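Local coordinates for protein methyltransferase (PDB 2P7I) that probably transfers a methyl group from S-adenosylmethionine to an acceptor not yet identified, at residues B[105-110]-B[124-129]; B[147-152]-B[163-168]; B[177-182]-B[233-238]; B[207-212]-B[216-221]. All coordinates share one frame; numbering follows the deposited sequence.

Contact 1 of 4, residues B[105-110]-B[124-129]; sequences DNIVLT and KRINDD
Ile107, Leu109 and Ile126, which meet between strand and helix, are all aliphatic, and the flat groups lie farther round the helix. There the Arg125 guanidinium takes Asp129 OD2 at its edge and in its plane, gripping this one oxygen side-on. Arg125 NE reaches Asp129 OD2 at 3.1 Å on its anti lone pair, while NH2 bonds to the same atom from 34° out of the carboxylate plane. Arg125 NH1 turns instead to the carbonyl of Ala98, which ties the helix to another part of the chain. Asn127 ND2 donates to Asp128 OD1 at 2.9 Å, the oxygen lying in the amide plane. Asn127 OD1 receives Gly247 N.

On the buried side, the two branches of Ile126 divide the strand between them. CG2, anti to the backbone N, meets Ile107 CD1 at 3.8 Å as the two isoleucines slide past each other in opposite directions. With CG1 beside the backbone N (chi1 -70°), CD1 of Ile126 extends to Leu109 CD2 at 4.0 Å. Leu49 of strand 46-49 touches all three side chains and adds to the hydrophobic layer. Helix 119-130 thus packs on strand 104-110 and leads on to the adjacent parallel strand 135-142, the beta-alpha-beta crossover of the Rossmann-like methyltransferase fold.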
loop_
_atom_site.group_PDB
_atom_site.type_symbol
_atom_site.label_atom_id
_atom_site.label_comp_id
_atom_site.label_asym_id
_atom_site.label_seq_id
_atom_site.Cartn_x
_atom_site.Cartn_y
_atom_site.Cartn_z
ATOM N N ASP B 105 17.168 22.356 20.286
ATOM C CA ASP B 105 15.901 21.702 20.602
ATOM C C ASP B 105 15.244 21.084 19.375
ATOM O O ASP B 105 14.521 20.104 19.486
ATOM C CB ASP B 105 14.964 22.708 21.259
ATOM C CG ASP B 105 15.553 23.267 22.532
ATOM O OD1 ASP B 105 15.720 22.474 23.486
ATOM O OD2 ASP B 105 15.868 24.479 22.555
ATOM N N ASN B 106 15.513 21.679 18.219
ATOM C CA ASN B 106 14.985 21.257 16.927
ATOM C C ASN B 106 16.134 21.306 15.928
ATOM O O ASN B 106 16.837 22.320 15.836
ATOM C CB ASN B 106 13.876 22.218 16.437
ATOM C CG ASN B 106 12.696 22.311 17.402
ATOM O OD1 ASN B 106 11.735 21.531 17.313
ATOM N ND2 ASN B 106 12.756 23.284 18.317
ATOM N N ILE B 107 16.336 20.222 15.179
ATOM C CA ILE B 107 17.357 20.208 14.113
ATOM C C ILE B 107 16.699 19.830 12.817
ATOM O O ILE B 107 15.955 18.844 12.777
ATOM C CB ILE B 107 18.545 19.269 14.451
ATOM C CG1 ILE B 107 19.203 19.755 15.758
ATOM C CG2 ILE B 107 19.549 19.251 13.268
ATOM C CD1 ILE B 107 20.386 18.893 16.256
ATOM N N VAL B 108 16.909 20.630 11.777
ATOM C CA VAL B 108 16.272 20.382 10.494
ATOM C C VAL B 108 17.327 19.921 9.507
ATOM O O VAL B 108 18.334 20.601 9.319
ATOM C CB VAL B 108 15.525 21.636 9.952
ATOM C CG1 VAL B 108 15.114 21.422 8.473
ATOM C CG2 VAL B 108 14.311 21.958 10.827
ATOM N N LEU B 109 17.108 18.723 8.930
ATOM C CA LEU B 109 17.971 18.207 7.853
ATOM C C LEU B 109 17.106 17.710 6.696
ATOM O O LEU B 109 16.702 16.534 6.639
ATOM C CB LEU B 109 18.923 17.121 8.374
ATOM C CG LEU B 109 20.094 16.698 7.496
ATOM C CD1 LEU B 109 21.218 17.773 7.336
ATOM C CD2 LEU B 109 20.670 15.341 8.005
ATOM N N THR B 110 16.740 18.652 5.828
ATOM C CA THR B 110 15.797 18.366 4.741
ATOM C C THR B 110 16.496 18.431 3.416
ATOM O O THR B 110 17.091 19.459 3.071
ATOM C CB THR B 110 14.558 19.308 4.704
ATOM O OG1 THR B 110 14.953 20.692 4.696
ATOM C CG2 THR B 110 13.668 19.033 5.889
ATOM N N LYS B 124 25.335 10.922 13.345
ATOM C CA LYS B 124 25.978 10.642 14.627
ATOM C C LYS B 124 26.419 11.946 15.326
ATOM O O LYS B 124 26.257 12.091 16.527
ATOM C CB LYS B 124 27.132 9.654 14.442
ATOM C CG LYS B 124 27.784 9.245 15.731
ATOM C CD LYS B 124 28.961 8.252 15.585
ATOM C CE LYS B 124 29.455 7.785 16.931
ATOM N NZ LYS B 124 30.610 6.865 16.730
ATOM N N ARG B 125 26.955 12.903 14.581
ATOM C CA ARG B 125 27.240 14.211 15.155
ATOM C C ARG B 125 25.963 14.846 15.666
ATOM O O ARG B 125 25.918 15.431 16.754
ATOM C CB ARG B 125 27.842 15.150 14.130
ATOM C CG ARG B 125 29.253 14.875 13.741
ATOM C CD ARG B 125 29.977 16.188 13.405
ATOM N NE ARG B 125 30.276 16.918 14.633
ATOM C CZ ARG B 125 30.910 18.083 14.678
ATOM N NH1 ARG B 125 31.320 18.673 13.565
ATOM N NH2 ARG B 125 31.123 18.672 15.844
ATOM N N ILE B 126 24.894 14.711 14.894
ATOM C CA ILE B 126 23.636 15.289 15.293
ATOM C C ILE B 126 23.207 14.653 16.618
ATOM O O ILE B 126 22.800 15.357 17.544
ATOM C CB ILE B 126 22.558 15.092 14.237
ATOM C CG1 ILE B 126 22.848 15.938 13.006
ATOM C CG2 ILE B 126 21.194 15.432 14.789
ATOM C CD1 ILE B 126 21.858 15.607 11.816
ATOM N N ASN B 127 23.323 13.330 16.727
ATOM C CA ASN B 127 22.891 12.650 17.926
ATOM C C ASN B 127 23.767 13.026 19.102
ATOM O O ASN B 127 23.263 13.373 20.172
ATOM C CB ASN B 127 22.952 11.134 17.740
ATOM C CG ASN B 127 22.317 10.381 18.897
ATOM O OD1 ASN B 127 21.100 10.305 18.985
ATOM N ND2 ASN B 127 23.145 9.870 19.818
ATOM N N ASP B 128 25.084 12.955 18.899
ATOM C CA ASP B 128 26.029 13.016 19.993
ATOM C C ASP B 128 26.445 14.419 20.404
ATOM O O ASP B 128 26.762 14.666 21.566
ATOM C CB ASP B 128 27.302 12.245 19.629
ATOM C CG ASP B 128 27.093 10.753 19.523
ATOM O OD1 ASP B 128 25.972 10.263 19.693
ATOM O OD2 ASP B 128 28.084 10.072 19.259
ATOM N N ASP B 129 26.514 15.328 19.443
ATOM C CA ASP B 129 27.063 16.668 19.676
ATOM C C ASP B 129 25.997 17.756 19.704
ATOM O O ASP B 129 26.119 18.732 20.449
ATOM C CB ASP B 129 28.035 16.990 18.569
ATOM C CG ASP B 129 29.279 16.151 18.627
ATOM O OD1 ASP B 129 29.494 15.500 19.665
ATOM O OD2 ASP B 129 30.032 16.157 17.633
#

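Contact 2 of 4, residues B[147-152]-B[163-168]; sequences VSRQIA and AVTEAE
Arg149 and Glu168 meet end-on in a two-pronged salt bridge, each guanidinium NH group taking a different carboxylate oxygen. Arg149 NH1 lies 2.7 Å from Glu168 OE2, a nearly straight bond (169°) received on the syn side of the oxygen. NH2 of Arg149 reaches Glu168 OE1 at 3.1 Å on the syn lone pair of that oxygen. The two planes are 23° apart, nearly coplanar, which suits this end-on pairing. The same NH2 also makes a weak, bent bond of 2.8 Å to Ala163 O, near the guanidinium plane, and NE is taken by the carbonyl of Asn161. All three guanidinium nitrogens therefore have acceptors, which should fix the rotation of the group.

Arg149 gets there by an extended chain from CG to NE, with CG anti to the backbone N (chi1 -163°). Its partner is held as well: Glu168 OE1 accepts Thr165 N at 2.8 Å from above the carboxylate plane, adding a second donor to that oxygen. In return, Glu168 N donates to Thr165 OG1 at 3.1 Å. Packing is slight, with Thr165 CG2 lying obliquely to the guanidinium at 4.3 Å from Arg149 NH2. The bridge joins helix 147-154, which also packs on the second subunit, to the start of helix 166-171, where Thr165 as N-cap and Glu168 form a capping box.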
loop_
_atom_site.group_PDB
_atom_site.type_symbol
_atom_site.label_atom_id
_atom_site.label_comp_id
_atom_site.label_asym_id
_atom_site.label_seq_id
_atom_site.Cartn_x
_atom_site.Cartn_y
_atom_site.Cartn_z
ATOM N N VAL B 147 5.517 7.623 -6.110
ATOM C CA VAL B 147 4.768 7.142 -7.260
ATOM C C VAL B 147 5.337 7.609 -8.574
ATOM O O VAL B 147 5.584 6.793 -9.453
ATOM C CB VAL B 147 3.265 7.443 -7.174
ATOM C CG1 VAL B 147 2.543 7.124 -8.529
ATOM C CG2 VAL B 147 2.671 6.630 -6.096
ATOM N N SER B 148 5.558 8.902 -8.689
ATOM C CA SER B 148 6.130 9.475 -9.898
ATOM C C SER B 148 7.436 8.794 -10.288
ATOM O O SER B 148 7.660 8.497 -11.473
ATOM C CB SER B 148 6.330 10.973 -9.704
ATOM O OG SER B 148 7.149 11.212 -8.579
ATOM N N ARG B 149 8.300 8.545 -9.316
ATOM C CA ARG B 149 9.585 7.916 -9.560
ATOM C C ARG B 149 9.429 6.462 -9.989
ATOM O O ARG B 149 10.104 6.000 -10.908
ATOM C CB ARG B 149 10.478 7.998 -8.340
ATOM C CG ARG B 149 11.929 7.720 -8.696
ATOM C CD ARG B 149 12.813 7.817 -7.501
ATOM N NE ARG B 149 14.188 7.446 -7.830
ATOM C CZ ARG B 149 15.071 8.283 -8.352
ATOM N NH1 ARG B 149 14.741 9.525 -8.599
ATOM N NH2 ARG B 149 16.296 7.875 -8.585
ATOM N N GLN B 150 8.496 5.754 -9.354
ATOM C CA GLN B 150 8.203 4.391 -9.737
ATOM C C GLN B 150 7.695 4.295 -11.183
ATOM O O GLN B 150 8.045 3.376 -11.906
ATOM C CB GLN B 150 7.169 3.768 -8.762
ATOM C CG GLN B 150 7.762 3.572 -7.341
ATOM C CD GLN B 150 7.083 2.468 -6.563
ATOM O OE1 GLN B 150 7.065 1.319 -7.005
ATOM N NE2 GLN B 150 6.587 2.794 -5.360
ATOM N N ILE B 151 6.863 5.242 -11.582
ATOM C CA ILE B 151 6.405 5.325 -12.968
ATOM C C ILE B 151 7.603 5.518 -13.909
ATOM O O ILE B 151 7.677 4.855 -14.955
ATOM C CB ILE B 151 5.346 6.429 -13.153
ATOM C CG1 ILE B 151 4.099 6.023 -12.364
ATOM C CG2 ILE B 151 5.031 6.622 -14.619
ATOM C CD1 ILE B 151 3.054 7.107 -12.273
ATOM N N ALA B 152 8.548 6.367 -13.524
ATOM C CA ALA B 152 9.710 6.616 -14.385
ATOM C C ALA B 152 10.589 5.369 -14.496
ATOM O O ALA B 152 11.192 5.124 -15.550
ATOM C CB ALA B 152 10.519 7.833 -13.879
ATOM N N ALA B 163 17.990 3.743 -7.461
ATOM C CA ALA B 163 19.074 4.148 -8.321
ATOM C C ALA B 163 19.348 5.621 -8.102
ATOM O O ALA B 163 18.483 6.392 -7.702
ATOM C CB ALA B 163 18.752 3.894 -9.843
ATOM N N VAL B 164 20.579 6.013 -8.390
ATOM C CA VAL B 164 20.928 7.439 -8.489
ATOM C C VAL B 164 21.188 7.686 -9.976
ATOM O O VAL B 164 22.065 7.044 -10.566
ATOM C CB VAL B 164 22.210 7.812 -7.661
ATOM C CG1 VAL B 164 22.548 9.295 -7.870
ATOM C CG2 VAL B 164 22.052 7.504 -6.181
ATOM N N THR B 165 20.414 8.567 -10.598
ATOM C CA THR B 165 20.556 8.812 -12.019
ATOM C C THR B 165 21.760 9.701 -12.236
ATOM O O THR B 165 22.365 10.217 -11.307
ATOM C CB THR B 165 19.356 9.544 -12.692
ATOM O OG1 THR B 165 19.290 10.894 -12.239
ATOM C CG2 THR B 165 18.013 8.859 -12.392
ATOM N N GLU B 166 22.117 9.854 -13.490
ATOM C CA GLU B 166 23.210 10.721 -13.878
ATOM C C GLU B 166 22.991 12.186 -13.530
ATOM O O GLU B 166 23.908 12.826 -13.021
ATOM C CB GLU B 166 23.423 10.595 -15.382
ATOM C CG GLU B 166 23.993 9.236 -15.823
ATOM C CD GLU B 166 25.507 9.165 -15.678
ATOM O OE1 GLU B 166 25.975 9.154 -14.518
ATOM O OE2 GLU B 166 26.224 9.145 -16.721
ATOM N N ALA B 167 21.829 12.742 -13.859
ATOM C CA ALA B 167 21.501 14.108 -13.457
ATOM C C ALA B 167 21.589 14.262 -11.928
ATOM O O ALA B 167 22.185 15.233 -11.421
ATOM C CB ALA B 167 20.102 14.523 -13.951
ATOM N N GLU B 168 21.034 13.286 -11.216
ATOM C CA GLU B 168 21.028 13.302 -9.761
ATOM C C GLU B 168 22.433 13.291 -9.230
ATOM O O GLU B 168 22.798 14.095 -8.351
ATOM C CB GLU B 168 20.250 12.110 -9.217
ATOM C CG GLU B 168 18.791 12.335 -9.364
ATOM C CD GLU B 168 17.958 11.073 -9.242
ATOM O OE1 GLU B 168 18.502 9.952 -9.051
ATOM O OE2 GLU B 168 16.738 11.231 -9.393
#

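Contact 3 of 4, residues B[177-182]-B[233-238]; sequences YALDTL and YPDLCA
Asp235 OD1 is joined to Leu179 N through one water, which donates to Asp235 OD1 at 2.7 Å and accepts from Leu179 N at 2.8 Å; Asn145 ND2 is a second donor to the same oxygen. The water thus links the carboxylate to the N-terminus of helix 179-188 and serves an N-H that has no preceding turn to bond to. The motif is a helix start set against the 3-10 turn 234-236 that leads into strand 237-245. Ala178, at the N-cap, has no polar side chain to cap the helix; its own N donates to Thr181 OG1 at 3.1 Å, almost straight (172°). The carboxylates of Asp235 and Asp180 near the helix start would probably both suit its dipole.

The apolar part rests on one side chain. Leu179 packs against both the turn and the sheet, touching Ile240 and Leu242 of strand 237-245. Gln232 of the fourth subunit packs on both Leu179 and Pro234, so the contact borders a subunit interface. With CG of Leu179 beside the backbone N (chi1 -77°), its CD1 methyl lies over the start of the turn, 4.1 Å from Pro234 CB and equally far from Asp235 CA.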
loop_
_atom_site.group_PDB
_atom_site.type_symbol
_atom_site.label_atom_id
_atom_site.label_comp_id
_atom_site.label_asym_id
_atom_site.label_seq_id
_atom_site.Cartn_x
_atom_site.Cartn_y
_atom_site.Cartn_z
ATOM N N TYR B 177 17.328 7.490 -0.931
ATOM C CA TYR B 177 16.715 6.811 0.199
ATOM C C TYR B 177 15.299 6.377 -0.023
ATOM O O TYR B 177 14.530 6.990 -0.725
ATOM C CB TYR B 177 16.709 7.726 1.419
ATOM C CG TYR B 177 18.085 7.869 2.089
ATOM C CD1 TYR B 177 18.621 6.835 2.836
ATOM C CD2 TYR B 177 18.841 9.027 1.939
ATOM C CE1 TYR B 177 19.867 6.961 3.461
ATOM C CE2 TYR B 177 20.072 9.157 2.555
ATOM C CZ TYR B 177 20.569 8.136 3.320
ATOM O OH TYR B 177 21.778 8.246 3.941
ATOM N N ALA B 178 14.963 5.313 0.665
ATOM C CA ALA B 178 13.552 4.928 0.928
ATOM C C ALA B 178 13.454 4.793 2.455
ATOM O O ALA B 178 14.476 4.928 3.180
ATOM C CB ALA B 178 13.198 3.602 0.210
ATOM N N LEU B 179 12.273 4.502 2.964
ATOM C CA LEU B 179 12.108 4.391 4.419
ATOM C C LEU B 179 13.014 3.339 5.026
ATOM O O LEU B 179 13.494 3.486 6.165
ATOM C CB LEU B 179 10.651 4.179 4.769
ATOM C CG LEU B 179 9.745 5.425 4.715
ATOM C CD1 LEU B 179 8.307 5.023 4.556
ATOM C CD2 LEU B 179 9.906 6.242 5.978
ATOM N N ASP B 180 13.285 2.271 4.290
ATOM C CA ASP B 180 14.111 1.213 4.838
ATOM C C ASP B 180 15.565 1.643 5.070
ATOM O O ASP B 180 16.146 1.425 6.177
ATOM C CB ASP B 180 13.967 -0.119 4.042
ATOM C CG ASP B 180 14.584 -0.095 2.631
ATOM O OD1 ASP B 180 14.389 0.886 1.882
ATOM O OD2 ASP B 180 15.209 -1.109 2.237
ATOM N N THR B 181 16.172 2.272 4.062
ATOM C CA THR B 181 17.557 2.625 4.147
ATOM C C THR B 181 17.753 3.892 4.981
ATOM O O THR B 181 18.767 4.068 5.640
ATOM C CB THR B 181 18.132 2.851 2.722
ATOM O OG1 THR B 181 17.248 3.715 1.984
ATOM C CG2 THR B 181 18.281 1.489 1.982
ATOM N N LEU B 182 16.797 4.806 4.924
ATOM C CA LEU B 182 16.840 5.989 5.793
ATOM C C LEU B 182 16.785 5.642 7.303
ATOM O O LEU B 182 17.610 6.102 8.057
ATOM C CB LEU B 182 15.736 6.988 5.387
ATOM C CG LEU B 182 15.836 8.404 6.006
ATOM C CD1 LEU B 182 17.167 9.089 5.668
ATOM C CD2 LEU B 182 14.623 9.319 5.556
ATOM N N TYR B 233 -0.055 6.922 3.051
ATOM C CA TYR B 233 0.798 6.047 2.226
ATOM C C TYR B 233 2.220 6.634 2.224
ATOM O O TYR B 233 2.702 7.099 1.205
ATOM C CB TYR B 233 0.237 5.932 0.781
ATOM C CG TYR B 233 -1.096 5.254 0.700
ATOM C CD1 TYR B 233 -1.227 3.853 0.790
ATOM C CD2 TYR B 233 -2.248 6.018 0.632
ATOM C CE1 TYR B 233 -2.456 3.269 0.753
ATOM C CE2 TYR B 233 -3.473 5.441 0.582
ATOM C CZ TYR B 233 -3.590 4.065 0.640
ATOM O OH TYR B 233 -4.841 3.521 0.641
ATOM N N PRO B 234 2.867 6.658 3.405
ATOM C CA PRO B 234 4.194 7.238 3.477
ATOM C C PRO B 234 5.159 6.749 2.409
ATOM O O PRO B 234 5.979 7.508 1.942
ATOM C CB PRO B 234 4.646 6.819 4.876
ATOM C CG PRO B 234 3.391 6.850 5.663
ATOM C CD PRO B 234 2.431 6.201 4.718
ATOM N N ASP B 235 5.093 5.469 2.059
ATOM C CA ASP B 235 6.077 4.854 1.162
ATOM C C ASP B 235 5.960 5.392 -0.260
ATOM O O ASP B 235 6.883 5.218 -1.036
ATOM C CB ASP B 235 5.942 3.336 1.165
ATOM C CG ASP B 235 7.067 2.643 0.407
ATOM O OD1 ASP B 235 8.249 2.875 0.714
ATOM O OD2 ASP B 235 6.758 1.833 -0.479
ATOM N N LEU B 236 4.813 5.983 -0.603
ATOM C CA LEU B 236 4.542 6.503 -1.936
ATOM C C LEU B 236 4.675 8.030 -2.091
ATOM O O LEU B 236 4.350 8.564 -3.130
ATOM C CB LEU B 236 3.128 6.118 -2.328
ATOM C CG LEU B 236 2.859 4.627 -2.405
ATOM C CD1 LEU B 236 1.361 4.342 -2.822
ATOM C CD2 LEU B 236 3.861 3.928 -3.340
ATOM N N CYS B 237 5.114 8.724 -1.041
ATOM C CA CYS B 237 5.156 10.180 -1.043
ATOM C C CYS B 237 6.393 10.700 -1.748
ATOM O O CYS B 237 7.352 9.950 -1.959
ATOM C CB CYS B 237 5.115 10.712 0.412
ATOM S SG CYS B 237 3.520 10.465 1.189
ATOM N N ALA B 238 6.370 11.996 -2.071
ATOM C CA ALA B 238 7.497 12.717 -2.703
ATOM C C ALA B 238 8.744 12.615 -1.826
ATOM O O ALA B 238 9.843 12.299 -2.309
ATOM C CB ALA B 238 7.124 14.146 -2.907
HETATM O O HOH W 1 10.047 4.818 1.325
#

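Contact 4 of 4, residues B[207-212]-B[216-221]; sequences FQWDQI and DILSKE
Leu218 crosses both Trp209 and Ile212 at about a right angle, and its CD1 methyl touches both. CZ3 of Trp209 comes to 3.4 Å from Leu218 CD1, a tight approach that is oblique to the indole. Ile212 CD1 lies 3.6 Å from the same Leu218 CD1. Ile212 is modelled in two conformers, so its contacts hold for the one described here. In that conformer CG1 stands anti to the backbone N (chi1 -157°), and the branch runs out across Ile217 as well, again nearly perpendicular, with Ile212 CG1 4.1 Å from Ile217 CB.

A water adds a polar link beside this apolar cluster: it lies 2.7 Å from Ile212 O, to which it probably donates, and accepts from Leu218 N at 2.9 Å, bridging the last turn of helix 206-212 to the chain that follows the intervening turn. The contact also borders the second subunit, whose Gln208 packs on Leu218 and whose Ile212 touches its counterpart. Within the chain, helix 206-212 packs against the loop that leads into helix 220-230, N-capped by Ser219, while Phe24 of helix 24-37 stacks on the Trp209 ring and Phe200 of strand 192-201 meets it edge-to-face.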
loop_
_atom_site.group_PDB
_atom_site.type_symbol
_atom_site.label_atom_id
_atom_site.label_comp_id
_atom_site.label_asym_id
_atom_site.label_seq_id
_atom_site.Cartn_x
_atom_site.Cartn_y
_atom_site.Cartn_z
ATOM N N PHE B 207 8.964 18.059 -13.661
ATOM C CA PHE B 207 8.833 18.735 -14.945
ATOM C C PHE B 207 7.365 18.860 -15.329
ATOM O O PHE B 207 6.957 19.864 -15.902
ATOM C CB PHE B 207 9.692 18.070 -16.030
ATOM C CG PHE B 207 9.068 16.867 -16.702
ATOM C CD1 PHE B 207 9.276 15.589 -16.210
ATOM C CD2 PHE B 207 8.331 17.015 -17.875
ATOM C CE1 PHE B 207 8.729 14.486 -16.843
ATOM C CE2 PHE B 207 7.784 15.914 -18.514
ATOM C CZ PHE B 207 7.981 14.648 -17.993
ATOM N N GLN B 208 6.559 17.861 -14.953
ATOM C CA GLN B 208 5.133 17.907 -15.229
ATOM C C GLN B 208 4.408 18.881 -14.300
ATOM O O GLN B 208 3.535 19.620 -14.748
ATOM C CB GLN B 208 4.527 16.509 -15.175
ATOM C CG GLN B 208 5.195 15.565 -16.160
ATOM C CD GLN B 208 4.796 14.118 -15.980
ATOM O OE1 GLN B 208 4.705 13.611 -14.854
ATOM N NE2 GLN B 208 4.576 13.433 -17.094
ATOM N N TRP B 209 4.775 18.888 -13.018
ATOM C CA TRP B 209 4.190 19.817 -12.054
ATOM C C TRP B 209 4.393 21.255 -12.503
ATOM O O TRP B 209 3.477 22.048 -12.476
ATOM C CB TRP B 209 4.794 19.645 -10.649
ATOM C CG TRP B 209 4.327 18.435 -9.940
ATOM C CD1 TRP B 209 5.062 17.341 -9.658
ATOM C CD2 TRP B 209 3.016 18.195 -9.403
ATOM N NE1 TRP B 209 4.297 16.420 -8.981
ATOM C CE2 TRP B 209 3.038 16.917 -8.816
ATOM C CE3 TRP B 209 1.840 18.939 -9.355
ATOM C CZ2 TRP B 209 1.917 16.346 -8.200
ATOM C CZ3 TRP B 209 0.733 18.387 -8.754
ATOM C CH2 TRP B 209 0.771 17.101 -8.182
ATOM N N ASP B 210 5.604 21.574 -12.923
ATOM C CA ASP B 210 5.947 22.945 -13.228
ATOM C C ASP B 210 5.142 23.452 -14.414
ATOM O O ASP B 210 4.785 24.624 -14.452
ATOM C CB ASP B 210 7.449 23.085 -13.463
ATOM C CG ASP B 210 8.275 22.728 -12.216
ATOM O OD1 ASP B 210 7.755 22.795 -11.069
ATOM O OD2 ASP B 210 9.459 22.372 -12.392
ATOM N N GLN B 211 4.824 22.568 -15.355
ATOM C CA GLN B 211 3.933 22.922 -16.447
ATOM C C GLN B 211 2.491 23.009 -15.981
ATOM O O GLN B 211 1.818 23.977 -16.256
ATOM C CB GLN B 211 4.038 21.919 -17.592
ATOM C CG GLN B 211 5.419 21.827 -18.249
ATOM C CD GLN B 211 5.522 20.624 -19.176
ATOM O OE1 GLN B 211 4.941 20.622 -20.258
ATOM N NE2 GLN B 211 6.232 19.580 -18.736
ATOM N N ILE B 212 2.013 22.014 -15.248
ATOM C CA ILE B 212 0.601 21.966 -14.890
ATOM C C ILE B 212 0.244 23.095 -13.915
ATOM O O ILE B 212 -0.893 23.568 -13.894
ATOM C CB ILE B 212 0.221 20.587 -14.290
ATOM C CG1 ILE B 212 -1.276 20.330 -14.458
ATOM C CG2 ILE B 212 0.657 20.511 -12.841
ATOM C CD1 ILE B 212 -1.705 18.922 -14.062
ATOM N N ASP B 216 -4.884 26.190 -14.632
ATOM C CA ASP B 216 -5.877 26.106 -13.562
ATOM C C ASP B 216 -6.412 24.670 -13.418
ATOM O O ASP B 216 -7.464 24.454 -12.820
ATOM C CB ASP B 216 -7.030 27.080 -13.845
ATOM N N ILE B 217 -5.685 23.692 -13.961
ATOM C CA ILE B 217 -6.146 22.305 -13.976
ATOM C C ILE B 217 -6.200 21.730 -12.552
ATOM O O ILE B 217 -7.130 21.003 -12.213
ATOM C CB ILE B 217 -5.259 21.401 -14.887
ATOM C CG1 ILE B 217 -5.397 21.818 -16.359
ATOM C CG2 ILE B 217 -5.667 19.948 -14.749
ATOM C CD1 ILE B 217 -4.454 21.088 -17.309
ATOM N N LEU B 218 -5.212 22.068 -11.731
ATOM C CA LEU B 218 -5.151 21.570 -10.346
ATOM C C LEU B 218 -5.323 22.719 -9.369
ATOM O O LEU B 218 -4.696 23.758 -9.530
ATOM C CB LEU B 218 -3.807 20.869 -10.065
ATOM C CG LEU B 218 -3.420 19.698 -10.967
ATOM C CD1 LEU B 218 -2.087 19.162 -10.531
ATOM C CD2 LEU B 218 -4.488 18.596 -10.977
ATOM N N SER B 219 -6.143 22.525 -8.347
ATOM C CA SER B 219 -6.403 23.567 -7.370
ATOM C C SER B 219 -5.559 23.406 -6.131
ATOM O O SER B 219 -4.882 22.368 -5.928
ATOM C CB SER B 219 -7.853 23.524 -6.950
ATOM O OG SER B 219 -8.078 22.339 -6.232
ATOM N N LYS B 220 -5.623 24.415 -5.265
ATOM C CA LYS B 220 -4.857 24.354 -4.029
ATOM C C LYS B 220 -5.428 23.259 -3.141
ATOM O O LYS B 220 -4.698 22.612 -2.426
ATOM C CB LYS B 220 -4.792 25.724 -3.331
ATOM C CG LYS B 220 -5.805 25.988 -2.217
ATOM C CD LYS B 220 -5.125 26.601 -0.971
ATOM C CE LYS B 220 -5.746 26.109 0.350
ATOM N NZ LYS B 220 -4.709 25.880 1.404
ATOM N N GLU B 221 -6.725 23.043 -3.238
ATOM C CA GLU B 221 -7.382 22.008 -2.461
ATOM C C GLU B 221 -6.950 20.599 -2.878
ATOM O O GLU B 221 -6.953 19.676 -2.062
ATOM C CB GLU B 221 -8.885 22.140 -2.601
ATOM C CG GLU B 221 -9.482 23.374 -1.883
ATOM C CD GLU B 221 -9.261 24.694 -2.620
ATOM O OE1 GLU B 221 -9.092 24.695 -3.856
ATOM O OE2 GLU B 221 -9.260 25.743 -1.952
HETATM O O HOH W 2 -2.738 23.583 -11.873
#

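Overall arrangement
Contacts 1, 2 and 3 follow one another along the chain, while contact 4 is nested inside the loop that contact 3 closes. Contacts 1 and 3 reach the same seven-stranded mixed sheet, of order 3-2-1-4-5-7-6 as in class I methyltransferases, with centres about 20 Å apart. Contact 2 touches contact 3, where Val147 and Gln150 pack on Leu236; their centres are about 13 Å apart. Contact 4 lies about 34 Å from contact 1, centre to centre, on the opposite side of the chain's centre. Contacts 2, 3 and 4 all touch the second subunit, whereas contact 1 touches no other chain: it lies inside the Rossmann-like core, and contact 3 joins that core's sheet to the interfaces.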